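Local coordinates for protein integral membrane indolylacetylinositol arabinosyltransferase EmbC (PDB 7BVE) that probably transfers arabinose units in building the arabinan of the mycobacterial cell wall, as a membrane-embedded glycosyltransferase of the emb family, at residues T285-Y299 against A970-G982. Sequence-based numbering, arbitrary orientation.
Sequences TMARVSEHAGYMANY and AFPCQRPFDHRYG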
loop_
_atom_site.group_PDB
_atom_site.type_symbol
_atom_site.label_atom_id
_atom_site.label_comp_id
_atom_site.label_asym_id
_atom_site.label_seq_id
_atom_site.Cartn_x
_atom_site.Cartn_y
_atom_site.Cartn_z
ATOM N N THR A 285 -3.096 -11.504 -29.217
ATOM C CA THR A 285 -2.831 -10.509 -30.248
ATOM C C THR A 285 -1.375 -10.544 -30.694
ATOM O O THR A 285 -1.085 -10.429 -31.897
ATOM C CB THR A 285 -3.210 -9.132 -29.721
ATOM O OG1 THR A 285 -4.558 -9.171 -29.248
ATOM C CG2 THR A 285 -3.129 -8.116 -30.811
ATOM N N MET A 286 -0.450 -10.721 -29.740
ATOM C CA MET A 286 0.962 -10.922 -30.067
ATOM C C MET A 286 1.169 -12.124 -30.982
ATOM O O MET A 286 1.842 -12.026 -32.022
ATOM C CB MET A 286 1.761 -11.115 -28.786
ATOM C CG MET A 286 1.969 -9.898 -27.944
ATOM S SD MET A 286 2.756 -10.414 -26.417
ATOM C CE MET A 286 4.270 -11.057 -27.073
ATOM N N ALA A 287 0.588 -13.267 -30.610
ATOM C CA ALA A 287 0.739 -14.484 -31.392
ATOM C C ALA A 287 0.046 -14.387 -32.738
ATOM O O ALA A 287 0.438 -15.078 -33.679
ATOM C CB ALA A 287 0.191 -15.671 -30.610
ATOM N N ARG A 288 -0.972 -13.541 -32.862
ATOM C CA ARG A 288 -1.650 -13.459 -34.143
ATOM C C ARG A 288 -0.877 -12.582 -35.122
ATOM O O ARG A 288 -0.841 -12.873 -36.321
ATOM C CB ARG A 288 -3.073 -12.946 -33.958
ATOM C CG ARG A 288 -3.930 -13.251 -35.155
ATOM C CD ARG A 288 -5.301 -12.629 -35.115
ATOM N NE ARG A 288 -6.118 -13.054 -33.991
ATOM C CZ ARG A 288 -7.341 -12.591 -33.774
ATOM N NH1 ARG A 288 -7.885 -11.735 -34.618
ATOM N NH2 ARG A 288 -8.032 -13.003 -32.730
ATOM N N VAL A 289 -0.241 -11.508 -34.643
ATOM C CA VAL A 289 0.476 -10.626 -35.570
ATOM C C VAL A 289 1.920 -11.048 -35.853
ATOM O O VAL A 289 2.530 -10.547 -36.818
ATOM C CB VAL A 289 0.467 -9.174 -35.063
ATOM C CG1 VAL A 289 -0.941 -8.716 -34.847
ATOM C CG2 VAL A 289 1.266 -9.041 -33.807
ATOM N N SER A 290 2.483 -11.961 -35.052
ATOM C CA SER A 290 3.892 -12.303 -35.204
ATOM C C SER A 290 4.225 -13.067 -36.476
ATOM O O SER A 290 5.404 -13.165 -36.822
ATOM C CB SER A 290 4.346 -13.137 -34.030
ATOM O OG SER A 290 3.745 -14.411 -34.074
ATOM N N GLU A 291 3.249 -13.646 -37.164
ATOM C CA GLU A 291 3.587 -14.373 -38.382
ATOM C C GLU A 291 3.838 -13.433 -39.545
ATOM O O GLU A 291 4.767 -13.644 -40.326
ATOM C CB GLU A 291 2.483 -15.353 -38.752
ATOM C CG GLU A 291 2.405 -16.571 -37.883
ATOM C CD GLU A 291 1.338 -17.518 -38.364
ATOM O OE1 GLU A 291 0.545 -17.118 -39.240
ATOM O OE2 GLU A 291 1.308 -18.672 -37.896
ATOM N N HIS A 292 3.005 -12.410 -39.685
ATOM C CA HIS A 292 3.211 -11.421 -40.729
ATOM C C HIS A 292 4.388 -10.519 -40.411
ATOM O O HIS A 292 5.084 -10.080 -41.329
ATOM C CB HIS A 292 1.940 -10.598 -40.912
ATOM C CG HIS A 292 2.015 -9.585 -42.008
ATOM N ND1 HIS A 292 1.971 -9.926 -43.339
ATOM C CD2 HIS A 292 2.096 -8.237 -41.967
ATOM C CE1 HIS A 292 2.040 -8.832 -44.073
ATOM N NE2 HIS A 292 2.117 -7.794 -43.265
ATOM N N ALA A 293 4.629 -10.232 -39.122
ATOM C CA ALA A 293 5.751 -9.364 -38.771
ATOM C C ALA A 293 7.097 -9.992 -39.089
ATOM O O ALA A 293 8.051 -9.280 -39.410
ATOM C CB ALA A 293 5.702 -9.004 -37.294
ATOM N N GLY A 294 7.197 -11.313 -39.016
ATOM C CA GLY A 294 8.447 -11.999 -39.221
ATOM C C GLY A 294 9.240 -12.253 -37.964
ATOM O O GLY A 294 10.286 -12.904 -38.038
ATOM N N TYR A 295 8.788 -11.753 -36.820
ATOM C CA TYR A 295 9.471 -11.947 -35.549
ATOM C C TYR A 295 8.447 -11.740 -34.446
ATOM O O TYR A 295 7.339 -11.263 -34.687
ATOM C CB TYR A 295 10.673 -11.005 -35.410
ATOM C CG TYR A 295 10.366 -9.547 -35.157
ATOM C CD1 TYR A 295 10.009 -8.696 -36.184
ATOM C CD2 TYR A 295 10.519 -9.009 -33.898
ATOM C CE1 TYR A 295 9.747 -7.379 -35.943
ATOM C CE2 TYR A 295 10.273 -7.699 -33.656
ATOM C CZ TYR A 295 9.885 -6.889 -34.672
ATOM O OH TYR A 295 9.646 -5.573 -34.401
ATOM N N MET A 296 8.819 -12.112 -33.229
ATOM C CA MET A 296 7.895 -12.098 -32.098
ATOM C C MET A 296 8.079 -10.796 -31.331
ATOM O O MET A 296 8.803 -10.739 -30.342
ATOM C CB MET A 296 8.135 -13.292 -31.186
ATOM C CG MET A 296 7.040 -13.504 -30.168
ATOM S SD MET A 296 5.618 -14.277 -30.914
ATOM C CE MET A 296 4.327 -13.463 -30.023
ATOM N N ALA A 297 7.403 -9.747 -31.774
ATOM C CA ALA A 297 7.475 -8.450 -31.121
ATOM C C ALA A 297 6.536 -8.395 -29.932
ATOM O O ALA A 297 5.474 -9.015 -29.929
ATOM C CB ALA A 297 7.100 -7.324 -32.079
ATOM N N ASN A 298 6.934 -7.639 -28.922
ATOM C CA ASN A 298 5.979 -7.207 -27.918
ATOM C C ASN A 298 5.215 -6.035 -28.502
ATOM O O ASN A 298 5.811 -5.044 -28.933
ATOM C CB ASN A 298 6.681 -6.822 -26.625
ATOM C CG ASN A 298 5.725 -6.670 -25.470
ATOM O OD1 ASN A 298 4.516 -6.736 -25.633
ATOM N ND2 ASN A 298 6.267 -6.510 -24.286
ATOM N N TYR A 299 3.896 -6.147 -28.510
ATOM C CA TYR A 299 3.104 -5.386 -29.458
ATOM C C TYR A 299 2.572 -4.106 -28.840
ATOM O O TYR A 299 2.456 -3.085 -29.519
ATOM C CB TYR A 299 1.983 -6.289 -29.956
ATOM C CG TYR A 299 1.069 -5.748 -31.007
ATOM C CD1 TYR A 299 1.509 -5.550 -32.300
ATOM C CD2 TYR A 299 -0.266 -5.526 -30.725
ATOM C CE1 TYR A 299 0.654 -5.093 -33.268
ATOM C CE2 TYR A 299 -1.123 -5.075 -31.680
ATOM C CZ TYR A 299 -0.661 -4.865 -32.947
ATOM O OH TYR A 299 -1.524 -4.414 -33.904
ATOM N N ALA A 970 -12.614 -11.685 -25.730
ATOM C CA ALA A 970 -14.038 -11.496 -25.944
ATOM C C ALA A 970 -14.366 -11.073 -27.360
ATOM O O ALA A 970 -15.513 -11.232 -27.790
ATOM C CB ALA A 970 -14.587 -10.452 -24.975
ATOM N N PHE A 971 -13.391 -10.546 -28.100
ATOM C CA PHE A 971 -13.548 -10.150 -29.499
ATOM C C PHE A 971 -12.550 -10.927 -30.348
ATOM O O PHE A 971 -11.523 -10.379 -30.761
ATOM C CB PHE A 971 -13.324 -8.649 -29.665
ATOM C CG PHE A 971 -14.360 -7.805 -29.000
ATOM C CD1 PHE A 971 -15.533 -7.490 -29.647
ATOM C CD2 PHE A 971 -14.174 -7.353 -27.716
ATOM C CE1 PHE A 971 -16.481 -6.733 -29.036
ATOM C CE2 PHE A 971 -15.129 -6.598 -27.102
ATOM C CZ PHE A 971 -16.278 -6.288 -27.764
ATOM N N PRO A 972 -12.809 -12.208 -30.627
ATOM C CA PRO A 972 -11.813 -13.013 -31.334
ATOM C C PRO A 972 -11.952 -13.037 -32.846
ATOM O O PRO A 972 -11.017 -13.488 -33.515
ATOM C CB PRO A 972 -12.063 -14.403 -30.753
ATOM C CG PRO A 972 -13.496 -14.439 -30.560
ATOM C CD PRO A 972 -13.922 -13.055 -30.163
ATOM N N CYS A 973 -13.076 -12.542 -33.373
ATOM C CA CYS A 973 -13.320 -12.548 -34.843
ATOM C C CYS A 973 -12.715 -11.301 -35.502
ATOM O O CYS A 973 -12.462 -11.345 -36.723
ATOM C CB CYS A 973 -14.813 -12.607 -35.144
ATOM S SG CYS A 973 -15.474 -14.294 -35.187
ATOM N N GLN A 974 -12.497 -10.237 -34.723
ATOM C CA GLN A 974 -11.946 -8.988 -35.230
ATOM C C GLN A 974 -10.430 -9.029 -35.226
ATOM O O GLN A 974 -9.816 -9.475 -34.255
ATOM C CB GLN A 974 -12.437 -7.807 -34.397
ATOM C CG GLN A 974 -13.814 -7.332 -34.791
ATOM C CD GLN A 974 -14.918 -8.187 -34.250
ATOM O OE1 GLN A 974 -14.765 -8.852 -33.236
ATOM N NE2 GLN A 974 -16.029 -8.222 -34.960
ATOM N N ARG A 975 -9.818 -8.536 -36.318
ATOM C CA ARG A 975 -8.388 -8.758 -36.412
ATOM C C ARG A 975 -7.603 -7.496 -36.082
ATOM O O ARG A 975 -8.037 -6.390 -36.408
ATOM C CB ARG A 975 -7.982 -9.262 -37.803
ATOM C CG ARG A 975 -8.118 -8.301 -38.945
ATOM C CD ARG A 975 -7.470 -8.891 -40.170
ATOM N NE ARG A 975 -7.491 -7.983 -41.307
ATOM C CZ ARG A 975 -6.550 -7.082 -41.554
ATOM N NH1 ARG A 975 -6.645 -6.298 -42.614
ATOM N NH2 ARG A 975 -5.514 -6.967 -40.743
ATOM N N PRO A 976 -6.471 -7.624 -35.402
ATOM C CA PRO A 976 -5.653 -6.450 -35.095
ATOM C C PRO A 976 -4.854 -6.006 -36.310
ATOM O O PRO A 976 -4.774 -6.695 -37.323
ATOM C CB PRO A 976 -4.742 -6.954 -33.980
ATOM C CG PRO A 976 -4.635 -8.391 -34.226
ATOM C CD PRO A 976 -5.938 -8.835 -34.762
ATOM N N PHE A 977 -4.254 -4.829 -36.194
ATOM C CA PHE A 977 -3.495 -4.290 -37.308
ATOM C C PHE A 977 -2.077 -4.856 -37.319
ATOM O O PHE A 977 -1.514 -5.220 -36.286
ATOM C CB PHE A 977 -3.493 -2.756 -37.270
ATOM C CG PHE A 977 -2.838 -2.162 -36.059
ATOM C CD1 PHE A 977 -3.558 -1.941 -34.906
ATOM C CD2 PHE A 977 -1.517 -1.768 -36.092
ATOM C CE1 PHE A 977 -2.963 -1.387 -33.802
ATOM C CE2 PHE A 977 -0.923 -1.217 -34.990
ATOM C CZ PHE A 977 -1.650 -1.024 -33.847
ATOM N N ASP A 978 -1.502 -4.922 -38.512
ATOM C CA ASP A 978 -0.217 -5.551 -38.756
ATOM C C ASP A 978 0.922 -4.535 -38.693
ATOM O O ASP A 978 0.717 -3.332 -38.548
ATOM C CB ASP A 978 -0.223 -6.230 -40.123
ATOM C CG ASP A 978 -1.059 -7.482 -40.157
ATOM O OD1 ASP A 978 -1.111 -8.200 -39.143
ATOM O OD2 ASP A 978 -1.672 -7.747 -41.210
ATOM N N HIS A 979 2.146 -5.048 -38.809
ATOM C CA HIS A 979 3.348 -4.260 -39.033
ATOM C C HIS A 979 4.352 -5.200 -39.672
ATOM O O HIS A 979 4.387 -6.375 -39.321
ATOM C CB HIS A 979 3.894 -3.659 -37.731
ATOM C CG HIS A 979 4.469 -4.660 -36.777
ATOM N ND1 HIS A 979 5.813 -4.952 -36.731
ATOM C CD2 HIS A 979 3.886 -5.435 -35.835
ATOM C CE1 HIS A 979 6.034 -5.855 -35.796
ATOM N NE2 HIS A 979 4.881 -6.170 -35.242
ATOM N N ARG A 980 5.103 -4.727 -40.661
ATOM C CA ARG A 980 6.028 -5.654 -41.295
ATOM C C ARG A 980 7.481 -5.220 -41.229
ATOM O O ARG A 980 8.313 -5.960 -40.694
ATOM C CB ARG A 980 5.617 -5.889 -42.742
ATOM C CG ARG A 980 6.256 -7.094 -43.370
ATOM C CD ARG A 980 5.660 -7.293 -44.730
ATOM N NE ARG A 980 6.197 -8.450 -45.424
ATOM C CZ ARG A 980 5.829 -8.802 -46.649
ATOM N NH1 ARG A 980 4.933 -8.076 -47.300
ATOM N NH2 ARG A 980 6.359 -9.869 -47.226
ATOM N N TYR A 981 7.821 -4.034 -41.724
ATOM C CA TYR A 981 9.210 -3.594 -41.771
ATOM C C TYR A 981 9.408 -2.330 -40.957
ATOM O O TYR A 981 10.030 -1.376 -41.406
ATOM C CB TYR A 981 9.690 -3.359 -43.197
ATOM C CG TYR A 981 9.722 -4.587 -44.059
ATOM C CD1 TYR A 981 10.565 -5.638 -43.761
ATOM C CD2 TYR A 981 8.977 -4.659 -45.221
ATOM C CE1 TYR A 981 10.610 -6.759 -44.551
ATOM C CE2 TYR A 981 9.025 -5.773 -46.027
ATOM C CZ TYR A 981 9.843 -6.818 -45.683
ATOM O OH TYR A 981 9.896 -7.935 -46.478
ATOM N N GLY A 982 8.864 -2.300 -39.753
ATOM C CA GLY A 982 8.898 -1.106 -38.954
ATOM C C GLY A 982 7.741 -0.168 -39.178
ATOM O O GLY A 982 7.528 0.720 -38.355
#
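His979 lays one face of its imidazole over the methyl of Ala293, a CH-pi contact with Ala293 CB 3.9 Å from the ring centroid and 30° off its normal. The GT-C-type membrane domain meets the C-terminal domain here: helix 281-293 and the turn after it receive an irregular loop between strands 961-963 and 989-992. Ala297 CB and the Tyr295 ring also border the imidazole, the Tyr295 hydroxyl being hydrogen-bonded to Gly304 O. The Pro976 ring packs against two helix side chains, its CG 3.7 Å from Thr285 CG2 and 3.8 Å from Val289 CG1. Arg288 crosses this proline at about a right angle; a bend at chi3 (-61°) turns its guanidinium to two loop carbonyls. Its NH1 donates to Gln974 O (3.0 Å, 138° at the hydrogen) from above the carbonyl plane, whereas the NH2 bond to Pro972 O is weak; Thr325 OG1 is also hydrogen-bonded to that oxygen. Cys973 is disulfide-linked to Cys730. With CG anti to the backbone N, Tyr299, about 9 Å from bound ethambutol, extends its hydroxyl to Phe977. This OH donates to Phe977 O while sitting 3.1 Å above the plane of the Phe977 ring, over its centre.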